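Local atomic coordinates of cytochrome cL (Hyphomicrobium denitrificans, PDB entry 2D0W), a protein that carries a heme and transfers electrons, probably serving as the electron acceptor for methanol dehydrogenase in periplasmic methanol oxidation. Residues E12-E17 with L91-F96; T27-Q32 with E111-L116; A45-K50 with A163-S168. All blocks are in the same frame, centred on the assembly; numbering follows the deposited sequence.

Contact 1 (E12-E17 with L91-F96); sequences EALDVE and LFETIF. With HEM (protoporphyrin IX containing Fe), chain H.
L14, just before helix 16-19, and V16, its first residue, pack on two phenylalanines of helix 88-97, and the torsions decide which branch touches what. V16 has CG1 anti to the backbone N (chi1 176°), which leaves CG2 anti to the carbonyl carbon. That second methyl sits 4.2 Å above the plane of the F96 ring, over its centre. The same CG2 meets F92 tip to tip, 4.2 Å from CE2 and near the plane of that ring, so one methyl serves a face and an edge together. CG1 lies 4.0 Å from F96 CE2, on the same face as CG2, while V16 CA lies 3.7 Å from F96 CZ. Both rings have CG anti to the backbone N (chi1 -163° for F96), and F96 CB lies over one face of F92, toward its rim. L14 slides past F96 in the opposite direction, its CG 4.1 Å from F96 CD1; its chi1 of -103° falls away from a staggered value. Its CD2 rests 3.8 Å from E93 O, on the helix backbone. The carboxylate of E93 turns to another partner, the backbone N of R6. From the same helix, L91, T94 and I95 reach the heme, L91 CD1 coming within 3.3 Å of HEM CMA. Helix 88-97 is thus packed between the heme and the N-terminal chain, with F92 also touching M115 and I119 of helix 112-124.

Contact 2 (T27-Q32 with E111-L116); sequences TPAVKQ and ELDNML
A side-chain N-cap at T27 starts helix 28-36, whose first turn, 28-32, crosses residues 112-116 of helix 112-124 at 83°; the latter belongs to the cytochrome c-type heme domain. The polar part centres on T27 OG1. It accepts from V30 N (3.2 Å, 157° at the hydrogen), the capping bond, and donates to D113 OD1 at 2.8 Å. The approach to OD1 is from above the carboxylate plane, 56° out of it. D113 holds its CG anti to the backbone N; OD1 also bonds Y41 OH and OD2 forms a salt bridge with K117, so several partners fix the carboxylate's rotation. An alanine in place of T27 would remove OG1 and CG2, and would probably weaken both the helix cap and the tie to D113, leaving that carboxylate to Y41 and K117. The apolar part is carried by V30, whose two methyls both reach L112 CB, CG1 at 3.9 Å, the side chains crossing at about a right angle, while CG2 also meets L116 CD1 at 3.8 Å. L116 CD1 also rests 3.6 Å from A29 O. The tightest apolar approach puts V30 CG2 on the helix backbone, 3.5 Å from D113 CA.

Contact 3 (A45-K50 with A163-S168); sequences AGCLPK and AQCKIS
The flat groups meeting here are peptide units, with no aromatic ring among them, and each turns a carbonyl oxygen toward a carbon of the other segment. The carbonyl of Q164 points at G46 CA from 3.4 Å, in a CA-H...O contact that is nearly straight, with 168° at the hydrogen. The carbonyl of G46 in turn lies 3.6 Å from C165 CB. On the same strip of backbone, A163 presents its CB to G46 CA at 3.9 Å. This closeness depends on G46 lacking a side chain, because a CB there would fall 1.9 Å from Q164 O, a plain clash. At the surface, a water lies within bonding distance of G46 O (2.7 Å) and A163 O (3.1 Å) of the two segments.

Next to the glycine, C47 and C165 are covalently joined, SG to SG at 2.1 Å. Their first torsions differ: C47 SG is anti to its own carbonyl carbon and beside the backbone N, whereas C165 SG is anti to its backbone N (chi1 178°). The two side chains thereby come together across the gap, and the chi3 of 98° gives the bridge a right-handed twist close to the relaxed right angle. Y41 touches both cysteines, and K117 of helix 112-124 touches C165. The arrangement is a long-range disulfide, seen in this structure, that fixes the C-terminal tail to C47, on the N-terminal side of residues 48-58 and 118 residues earlier in the sequence.

The three contacts form a chain of packing with contact 2 in the middle. Contact 1 meets contact 2 where M115 of contact 2 packs on F92 and I95 of contact 1: F92 CD1 is 3.5 Å from M115 CG, and I95 CG2 is 3.8 Å from M115 SD. Contact 2 meets contact 3 through the C-terminal tail, I167 CD1 lying 3.6 Å from P28 CB, and through N114 OD1 with K50 CE. The centres of contacts 1 and 2 are about 14 Å apart and those of 2 and 3 about 12 Å, whereas contacts 1 and 3, about 24 Å apart between centres, do not touch. The heme belongs to contact 1, through L91, T94 and I95. The L116 side chain of contact 2 is about 12 Å from it.

Contact 1 (E12-E17 with L91-F96)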
loop_
_atom_site.group_PDB
_atom_site.type_symbol
_atom_site.label_atom_id
_atom_site.label_comp_id
_atom_site.label_asym_id
_atom_site.label_seq_id
_atom_site.Cartn_x
_atom_site.Cartn_y
_atom_site.Cartn_z
ATOM N N GLU A 12 14.070 -0.062 -14.988
ATOM C CA GLU A 12 14.752 -1.353 -14.975
ATOM C C GLU A 12 13.814 -2.404 -14.396
ATOM O O GLU A 12 13.085 -2.140 -13.444
ATOM C CB GLU A 12 16.043 -1.308 -14.168
ATOM C CG GLU A 12 16.761 -2.640 -14.125
ATOM C CD GLU A 12 18.141 -2.587 -13.490
ATOM O OE1 GLU A 12 18.971 -3.427 -13.880
ATOM O OE2 GLU A 12 18.404 -1.736 -12.599
ATOM N N ALA A 13 13.815 -3.582 -15.009
ATOM C CA ALA A 13 13.006 -4.693 -14.553
ATOM C C ALA A 13 13.278 -4.972 -13.066
ATOM O O ALA A 13 14.436 -5.079 -12.631
ATOM C CB ALA A 13 13.299 -5.940 -15.400
ATOM N N LEU A 14 12.197 -5.046 -12.296
ATOM C CA LEU A 14 12.286 -5.505 -10.938
ATOM C C LEU A 14 12.302 -7.029 -10.914
ATOM O O LEU A 14 11.443 -7.636 -11.510
ATOM C CB LEU A 14 11.084 -4.966 -10.166
ATOM C CG LEU A 14 11.305 -3.773 -9.228
ATOM C CD1 LEU A 14 12.484 -2.890 -9.615
ATOM C CD2 LEU A 14 10.006 -2.995 -8.996
ATOM N N ASP A 15 13.248 -7.663 -10.218
ATOM C CA ASP A 15 13.206 -9.135 -10.154
ATOM C C ASP A 15 12.420 -9.604 -8.941
ATOM O O ASP A 15 12.984 -10.022 -7.933
ATOM C CB ASP A 15 14.606 -9.775 -10.270
ATOM C CG ASP A 15 14.587 -11.302 -10.144
ATOM O OD1 ASP A 15 15.658 -11.835 -9.850
ATOM O OD2 ASP A 15 13.548 -11.970 -10.344
ATOM N N VAL A 16 11.099 -9.513 -9.063
ATOM C CA VAL A 16 10.176 -9.829 -7.978
ATOM C C VAL A 16 10.395 -11.241 -7.404
ATOM O O VAL A 16 10.637 -11.394 -6.226
ATOM C CB VAL A 16 8.698 -9.566 -8.393
ATOM C CG1 VAL A 16 7.750 -9.987 -7.284
ATOM C CG2 VAL A 16 8.504 -8.101 -8.755
ATOM N N GLU A 17 10.369 -12.269 -8.252
ATOM C CA GLU A 17 10.538 -13.652 -7.747
ATOM C C GLU A 17 11.909 -13.916 -7.140
ATOM O O GLU A 17 12.075 -14.742 -6.234
ATOM C CB GLU A 17 10.275 -14.642 -8.863
ATOM C CG GLU A 17 9.280 -14.148 -9.900
ATOM C CD GLU A 17 7.893 -14.697 -9.697
ATOM O OE1 GLU A 17 6.915 -13.957 -9.970
ATOM O OE2 GLU A 17 7.790 -15.881 -9.279
ATOM N N LEU A 91 2.583 1.973 -6.944
ATOM C CA LEU A 91 2.923 2.024 -5.530
ATOM C C LEU A 91 3.738 0.788 -5.123
ATOM O O LEU A 91 4.816 0.886 -4.486
ATOM C CB LEU A 91 1.628 2.180 -4.678
ATOM C CG LEU A 91 1.834 2.374 -3.180
ATOM C CD1 LEU A 91 2.848 3.438 -3.007
ATOM C CD2 LEU A 91 0.556 2.760 -2.419
ATOM N N PHE A 92 3.288 -0.379 -5.557
ATOM C CA PHE A 92 4.036 -1.589 -5.293
ATOM C C PHE A 92 5.479 -1.443 -5.840
ATOM O O PHE A 92 6.464 -1.769 -5.139
ATOM C CB PHE A 92 3.297 -2.782 -5.929
ATOM C CG PHE A 92 4.076 -4.095 -5.914
ATOM C CD1 PHE A 92 3.967 -4.969 -4.840
ATOM C CD2 PHE A 92 4.918 -4.443 -6.971
ATOM C CE1 PHE A 92 4.671 -6.179 -4.829
ATOM C CE2 PHE A 92 5.632 -5.633 -6.966
ATOM C CZ PHE A 92 5.502 -6.516 -5.894
ATOM N N GLU A 93 5.593 -0.962 -7.087
ATOM C CA GLU A 93 6.894 -0.886 -7.762
ATOM C C GLU A 93 7.781 0.116 -6.981
ATOM O O GLU A 93 8.955 -0.156 -6.731
ATOM C CB GLU A 93 6.700 -0.445 -9.240
ATOM C CG GLU A 93 6.029 -1.421 -10.171
ATOM C CD GLU A 93 5.764 -0.846 -11.591
ATOM O OE1 GLU A 93 5.332 0.333 -11.689
ATOM O OE2 GLU A 93 5.987 -1.569 -12.615
ATOM N N THR A 94 7.213 1.241 -6.536
ATOM C CA THR A 94 7.991 2.238 -5.768
ATOM C C THR A 94 8.495 1.632 -4.467
ATOM O O THR A 94 9.692 1.711 -4.149
ATOM C CB THR A 94 7.166 3.491 -5.535
ATOM O OG1 THR A 94 6.840 4.027 -6.815
ATOM C CG2 THR A 94 7.924 4.543 -4.693
ATOM N N ILE A 95 7.598 0.965 -3.738
ATOM C CA ILE A 95 7.983 0.302 -2.492
ATOM C C ILE A 95 8.959 -0.821 -2.745
ATOM O O ILE A 95 9.971 -0.883 -2.060
ATOM C CB ILE A 95 6.771 -0.177 -1.654
ATOM C CG1 ILE A 95 5.821 0.999 -1.468
ATOM C CG2 ILE A 95 7.241 -0.704 -0.251
ATOM C CD1 ILE A 95 4.359 0.599 -1.117
ATOM N N PHE A 96 8.680 -1.668 -3.745
ATOM C CA PHE A 96 9.488 -2.856 -3.987
ATOM C C PHE A 96 10.903 -2.452 -4.411
ATOM O O PHE A 96 11.878 -2.925 -3.839
ATOM C CB PHE A 96 8.889 -3.788 -5.083
ATOM C CG PHE A 96 9.465 -5.165 -5.070
ATOM C CD1 PHE A 96 10.750 -5.421 -5.562
ATOM C CD2 PHE A 96 8.736 -6.231 -4.565
ATOM C CE1 PHE A 96 11.277 -6.725 -5.525
ATOM C CE2 PHE A 96 9.256 -7.501 -4.510
ATOM C CZ PHE A 96 10.526 -7.756 -4.978
HETATM C CHA HEM H . 9.404 8.371 -1.596
HETATM C CHB HEM H . 6.781 4.801 0.442
HETATM C CHC HEM H . 10.243 3.891 3.751
HETATM C CHD HEM H . 12.174 8.157 2.469
HETATM C C1A HEM H . 8.389 7.429 -1.412
HETATM C C2A HEM H . 7.243 7.151 -2.268
HETATM C C3A HEM H . 6.523 6.194 -1.682
HETATM C C4A HEM H . 7.176 5.783 -0.447
HETATM C CMA HEM H . 5.183 5.569 -2.189
HETATM C CAA HEM H . 6.893 7.900 -3.574
HETATM C CBA HEM H . 6.070 9.130 -3.152
HETATM C CGA HEM H . 5.499 9.888 -4.345
HETATM O O1A HEM H . 5.464 9.335 -5.471
HETATM O O2A HEM H . 5.086 11.056 -4.150
HETATM C C1B HEM H . 7.504 4.203 1.482
HETATM C C2B HEM H . 7.161 3.062 2.337
HETATM C C3B HEM H . 8.090 2.796 3.120
HETATM C C4B HEM H . 9.136 3.761 2.977
HETATM C CMB HEM H . 5.787 2.400 2.235
HETATM C CAB HEM H . 8.254 1.488 3.911
HETATM C CBB HEM H . 8.179 0.335 3.323
HETATM C C1C HEM H . 11.072 4.992 3.715
HETATM C C2C HEM H . 12.330 5.180 4.466
HETATM C C3C HEM H . 12.812 6.368 4.151
HETATM C C4C HEM H . 11.974 6.944 3.087
HETATM C CMC HEM H . 12.595 4.386 5.736
HETATM C CAC HEM H . 13.902 7.237 4.857
HETATM C CBC HEM H . 15.005 6.627 5.197
HETATM C C1D HEM H . 11.717 8.583 1.238
HETATM C C2D HEM H . 12.246 9.686 0.458
HETATM C C3D HEM H . 11.398 9.749 -0.808
HETATM C C4D HEM H . 10.408 8.697 -0.677
HETATM C CMD HEM H . 13.447 10.603 0.843
HETATM C CAD HEM H . 11.520 10.721 -2.036
HETATM C CBD HEM H . 12.199 9.841 -3.088
HETATM C CGD HEM H . 12.099 10.382 -4.492
HETATM O O1D HEM H . 12.541 9.713 -5.444
HETATM O O2D HEM H . 11.547 11.480 -4.651
HETATM N NA HEM H . 8.287 6.587 -0.321
HETATM N NB HEM H . 8.713 4.614 2.002
HETATM N NC HEM H . 10.916 6.063 2.848
HETATM N ND HEM H . 10.632 8.059 0.542
HETATM FE FE HEM H . 9.671 6.255 1.218
#

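Contact 2 (T27-Q32 with E111-L116)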
loop_
_atom_site.group_PDB
_atom_site.type_symbol
_atom_site.label_atom_id
_atom_site.label_comp_id
_atom_site.label_asym_id
_atom_site.label_seq_id
_atom_site.Cartn_x
_atom_site.Cartn_y
_atom_site.Cartn_z
ATOM N N THR A 27 -0.912 -16.759 -1.605
ATOM C CA THR A 27 -2.241 -16.357 -1.062
ATOM C C THR A 27 -3.129 -15.924 -2.220
ATOM O O THR A 27 -2.611 -15.504 -3.280
ATOM C CB THR A 27 -2.176 -15.217 0.013
ATOM O OG1 THR A 27 -1.931 -13.969 -0.646
ATOM C CG2 THR A 27 -1.079 -15.480 1.082
ATOM N N PRO A 28 -4.459 -16.053 -2.064
ATOM C CA PRO A 28 -5.256 -15.614 -3.184
ATOM C C PRO A 28 -5.009 -14.164 -3.557
ATOM O O PRO A 28 -5.068 -13.815 -4.737
ATOM C CB PRO A 28 -6.694 -15.822 -2.676
ATOM C CG PRO A 28 -6.567 -16.986 -1.746
ATOM C CD PRO A 28 -5.314 -16.639 -0.992
ATOM N N ALA A 29 -4.728 -13.323 -2.567
ATOM C CA ALA A 29 -4.569 -11.908 -2.855
ATOM C C ALA A 29 -3.305 -11.650 -3.707
ATOM O O ALA A 29 -3.302 -10.823 -4.598
ATOM C CB ALA A 29 -4.562 -11.112 -1.582
ATOM N N VAL A 30 -2.245 -12.358 -3.415
ATOM C CA VAL A 30 -0.996 -12.160 -4.121
ATOM C C VAL A 30 -1.158 -12.683 -5.567
ATOM O O VAL A 30 -0.662 -12.072 -6.520
ATOM C CB VAL A 30 0.130 -12.865 -3.400
ATOM C CG1 VAL A 30 1.422 -12.878 -4.292
ATOM C CG2 VAL A 30 0.404 -12.147 -2.080
ATOM N N LYS A 31 -1.855 -13.822 -5.710
ATOM C CA LYS A 31 -2.003 -14.417 -7.022
ATOM C C LYS A 31 -2.781 -13.488 -7.913
ATOM O O LYS A 31 -2.394 -13.284 -9.054
ATOM C CB LYS A 31 -2.572 -15.835 -6.948
ATOM C CG LYS A 31 -1.513 -16.810 -6.422
ATOM C CD LYS A 31 -2.042 -18.202 -6.105
ATOM C CE LYS A 31 -1.775 -19.150 -7.265
ATOM N NZ LYS A 31 -2.025 -20.594 -6.907
ATOM N N GLN A 32 -3.831 -12.856 -7.387
ATOM C CA GLN A 32 -4.563 -11.880 -8.214
ATOM C C GLN A 32 -3.719 -10.652 -8.530
ATOM O O GLN A 32 -3.724 -10.147 -9.685
ATOM C CB GLN A 32 -5.885 -11.436 -7.583
ATOM C CG GLN A 32 -6.566 -10.359 -8.418
ATOM C CD GLN A 32 -7.458 -9.423 -7.606
ATOM O OE1 GLN A 32 -8.315 -9.877 -6.861
ATOM N NE2 GLN A 32 -7.260 -8.101 -7.767
ATOM N N GLU A 111 7.233 -9.873 2.872
ATOM C CA GLU A 111 6.500 -10.904 2.109
ATOM C C GLU A 111 5.420 -10.253 1.263
ATOM O O GLU A 111 4.787 -9.260 1.674
ATOM C CB GLU A 111 5.899 -11.967 3.026
ATOM C CG GLU A 111 6.991 -12.798 3.739
ATOM C CD GLU A 111 6.460 -13.575 4.934
ATOM O OE1 GLU A 111 5.214 -13.729 5.028
ATOM O OE2 GLU A 111 7.281 -14.033 5.788
ATOM N N LEU A 112 5.214 -10.821 0.073
ATOM C CA LEU A 112 4.320 -10.247 -0.912
ATOM C C LEU A 112 2.935 -9.972 -0.343
ATOM O O LEU A 112 2.341 -8.933 -0.658
ATOM C CB LEU A 112 4.246 -11.133 -2.154
ATOM C CG LEU A 112 5.509 -11.089 -3.040
ATOM C CD1 LEU A 112 5.854 -9.679 -3.510
ATOM C CD2 LEU A 112 6.637 -11.613 -2.256
ATOM N N ASP A 113 2.445 -10.888 0.506
ATOM C CA ASP A 113 1.093 -10.756 1.086
ATOM C C ASP A 113 1.070 -9.563 2.046
ATOM O O ASP A 113 0.093 -8.814 2.080
ATOM C CB ASP A 113 0.673 -12.051 1.801
ATOM C CG ASP A 113 -0.827 -12.073 2.158
ATOM O OD1 ASP A 113 -1.687 -11.888 1.267
ATOM O OD2 ASP A 113 -1.135 -12.245 3.359
ATOM N N ASN A 114 2.171 -9.388 2.775
ATOM C CA ASN A 114 2.314 -8.258 3.683
ATOM C C ASN A 114 2.476 -6.956 2.938
ATOM O O ASN A 114 1.941 -5.944 3.353
ATOM C CB ASN A 114 3.444 -8.471 4.695
ATOM C CG ASN A 114 3.050 -9.493 5.801
ATOM O OD1 ASN A 114 1.909 -9.631 6.139
ATOM N ND2 ASN A 114 4.013 -10.210 6.315
ATOM N N MET A 115 3.212 -6.985 1.834
ATOM C CA MET A 115 3.318 -5.803 0.971
ATOM C C MET A 115 1.944 -5.313 0.601
ATOM O O MET A 115 1.688 -4.098 0.500
ATOM C CB MET A 115 4.082 -6.162 -0.309
ATOM C CG MET A 115 4.000 -5.070 -1.359
ATOM S SD MET A 115 5.085 -3.696 -0.938
ATOM C CE MET A 115 6.606 -4.332 -1.636
ATOM N N LEU A 116 1.037 -6.251 0.340
ATOM C CA LEU A 116 -0.309 -5.856 -0.121
ATOM C C LEU A 116 -1.161 -5.225 0.966
ATOM O O LEU A 116 -2.082 -4.455 0.682
ATOM C CB LEU A 116 -1.011 -7.054 -0.775
ATOM C CG LEU A 116 -0.406 -7.512 -2.077
ATOM C CD1 LEU A 116 -1.194 -8.694 -2.571
ATOM C CD2 LEU A 116 -0.377 -6.364 -3.123
#

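Contact 3 (A45-K50 with A163-S168)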
loop_
_atom_site.group_PDB
_atom_site.type_symbol
_atom_site.label_atom_id
_atom_site.label_comp_id
_atom_site.label_asym_id
_atom_site.label_seq_id
_atom_site.Cartn_x
_atom_site.Cartn_y
_atom_site.Cartn_z
ATOM N N ALA A 45 -11.329 -3.674 5.790
ATOM C CA ALA A 45 -10.985 -3.239 7.148
ATOM C C ALA A 45 -10.120 -4.265 7.872
ATOM O O ALA A 45 -9.235 -3.887 8.625
ATOM C CB ALA A 45 -12.225 -2.901 7.973
ATOM N N GLY A 46 -10.330 -5.553 7.580
ATOM C CA GLY A 46 -9.688 -6.631 8.338
ATOM C C GLY A 46 -8.176 -6.664 8.129
ATOM O O GLY A 46 -7.431 -7.101 8.996
ATOM N N CYS A 47 -7.741 -6.167 6.972
ATOM C CA CYS A 47 -6.325 -6.152 6.585
ATOM C C CYS A 47 -5.537 -4.947 7.118
ATOM O O CYS A 47 -4.308 -4.919 7.049
ATOM C CB CYS A 47 -6.241 -6.175 5.062
ATOM S SG CYS A 47 -7.154 -7.568 4.413
ATOM N N LEU A 48 -6.259 -3.954 7.640
ATOM C CA LEU A 48 -5.661 -2.660 8.030
ATOM C C LEU A 48 -4.723 -2.627 9.206
ATOM O O LEU A 48 -3.634 -2.051 9.067
ATOM C CB LEU A 48 -6.704 -1.529 8.106
ATOM C CG LEU A 48 -7.470 -1.322 6.789
ATOM C CD1 LEU A 48 -8.610 -0.353 7.000
ATOM C CD2 LEU A 48 -6.568 -0.922 5.602
ATOM N N PRO A 49 -5.109 -3.228 10.369
ATOM C CA PRO A 49 -4.144 -3.276 11.488
ATOM C C PRO A 49 -2.772 -3.846 11.109
ATOM O O PRO A 49 -1.743 -3.322 11.530
ATOM C CB PRO A 49 -4.897 -4.155 12.509
ATOM C CG PRO A 49 -6.369 -4.013 12.210
ATOM C CD PRO A 49 -6.420 -3.847 10.704
ATOM N N LYS A 50 -2.759 -4.943 10.377
ATOM C CA LYS A 50 -1.493 -5.482 9.941
ATOM C C LYS A 50 -0.717 -4.513 9.002
ATOM O O LYS A 50 0.493 -4.277 9.209
ATOM C CB LYS A 50 -1.625 -6.865 9.343
ATOM C CG LYS A 50 -0.282 -7.411 8.858
ATOM C CD LYS A 50 0.414 -8.139 9.960
ATOM C CE LYS A 50 1.868 -8.403 9.561
ATOM N NZ LYS A 50 2.641 -8.977 10.690
ATOM N N ALA A 163 -12.166 -8.069 12.496
ATOM C CA ALA A 163 -12.598 -8.503 11.190
ATOM C C ALA A 163 -11.540 -9.355 10.512
ATOM O O ALA A 163 -10.336 -9.339 10.890
ATOM C CB ALA A 163 -12.942 -7.296 10.323
ATOM N N GLN A 164 -11.994 -10.092 9.504
ATOM C CA GLN A 164 -11.127 -11.007 8.777
ATOM C C GLN A 164 -10.449 -10.270 7.657
ATOM O O GLN A 164 -11.044 -9.434 6.999
ATOM C CB GLN A 164 -11.920 -12.166 8.174
ATOM C CG GLN A 164 -12.696 -12.996 9.170
ATOM C CD GLN A 164 -13.320 -14.225 8.512
ATOM O OE1 GLN A 164 -13.629 -14.222 7.315
ATOM N NE2 GLN A 164 -13.496 -15.285 9.292
ATOM N N CYS A 165 -9.192 -10.588 7.444
ATOM C CA CYS A 165 -8.525 -10.106 6.276
ATOM C C CYS A 165 -8.654 -11.213 5.259
ATOM O O CYS A 165 -8.015 -12.246 5.372
ATOM C CB CYS A 165 -7.077 -9.784 6.573
ATOM S SG CYS A 165 -6.167 -9.226 5.114
ATOM N N LYS A 166 -9.539 -10.998 4.300
ATOM C CA LYS A 166 -9.782 -11.933 3.196
ATOM C C LYS A 166 -10.233 -11.064 2.044
ATOM O O LYS A 166 -10.762 -9.984 2.272
ATOM C CB LYS A 166 -10.878 -12.941 3.569
ATOM C CG LYS A 166 -12.289 -12.322 3.702
ATOM C CD LYS A 166 -13.273 -13.206 4.463
ATOM C CE LYS A 166 -13.721 -14.428 3.625
ATOM N NZ LYS A 166 -14.782 -15.252 4.310
ATOM N N ILE A 167 -10.007 -11.511 0.819
ATOM C CA ILE A 167 -10.473 -10.781 -0.366
ATOM C C ILE A 167 -11.959 -11.079 -0.613
ATOM O O ILE A 167 -12.541 -11.933 0.060
ATOM C CB ILE A 167 -9.619 -11.101 -1.631
ATOM C CG1 ILE A 167 -9.881 -12.526 -2.132
ATOM C CG2 ILE A 167 -8.119 -10.890 -1.335
ATOM C CD1 ILE A 167 -8.847 -13.024 -3.146
ATOM N N SER A 168 -12.565 -10.363 -1.559
ATOM C CA SER A 168 -13.947 -10.632 -1.983
ATOM C C SER A 168 -13.949 -11.614 -3.156
ATOM O O SER A 168 -14.016 -11.238 -4.326
ATOM C CB SER A 168 -14.657 -9.335 -2.370
ATOM O OG SER A 168 -13.952 -8.694 -3.424
HETATM O O HOH W 1 -7.681 -7.962 11.563
#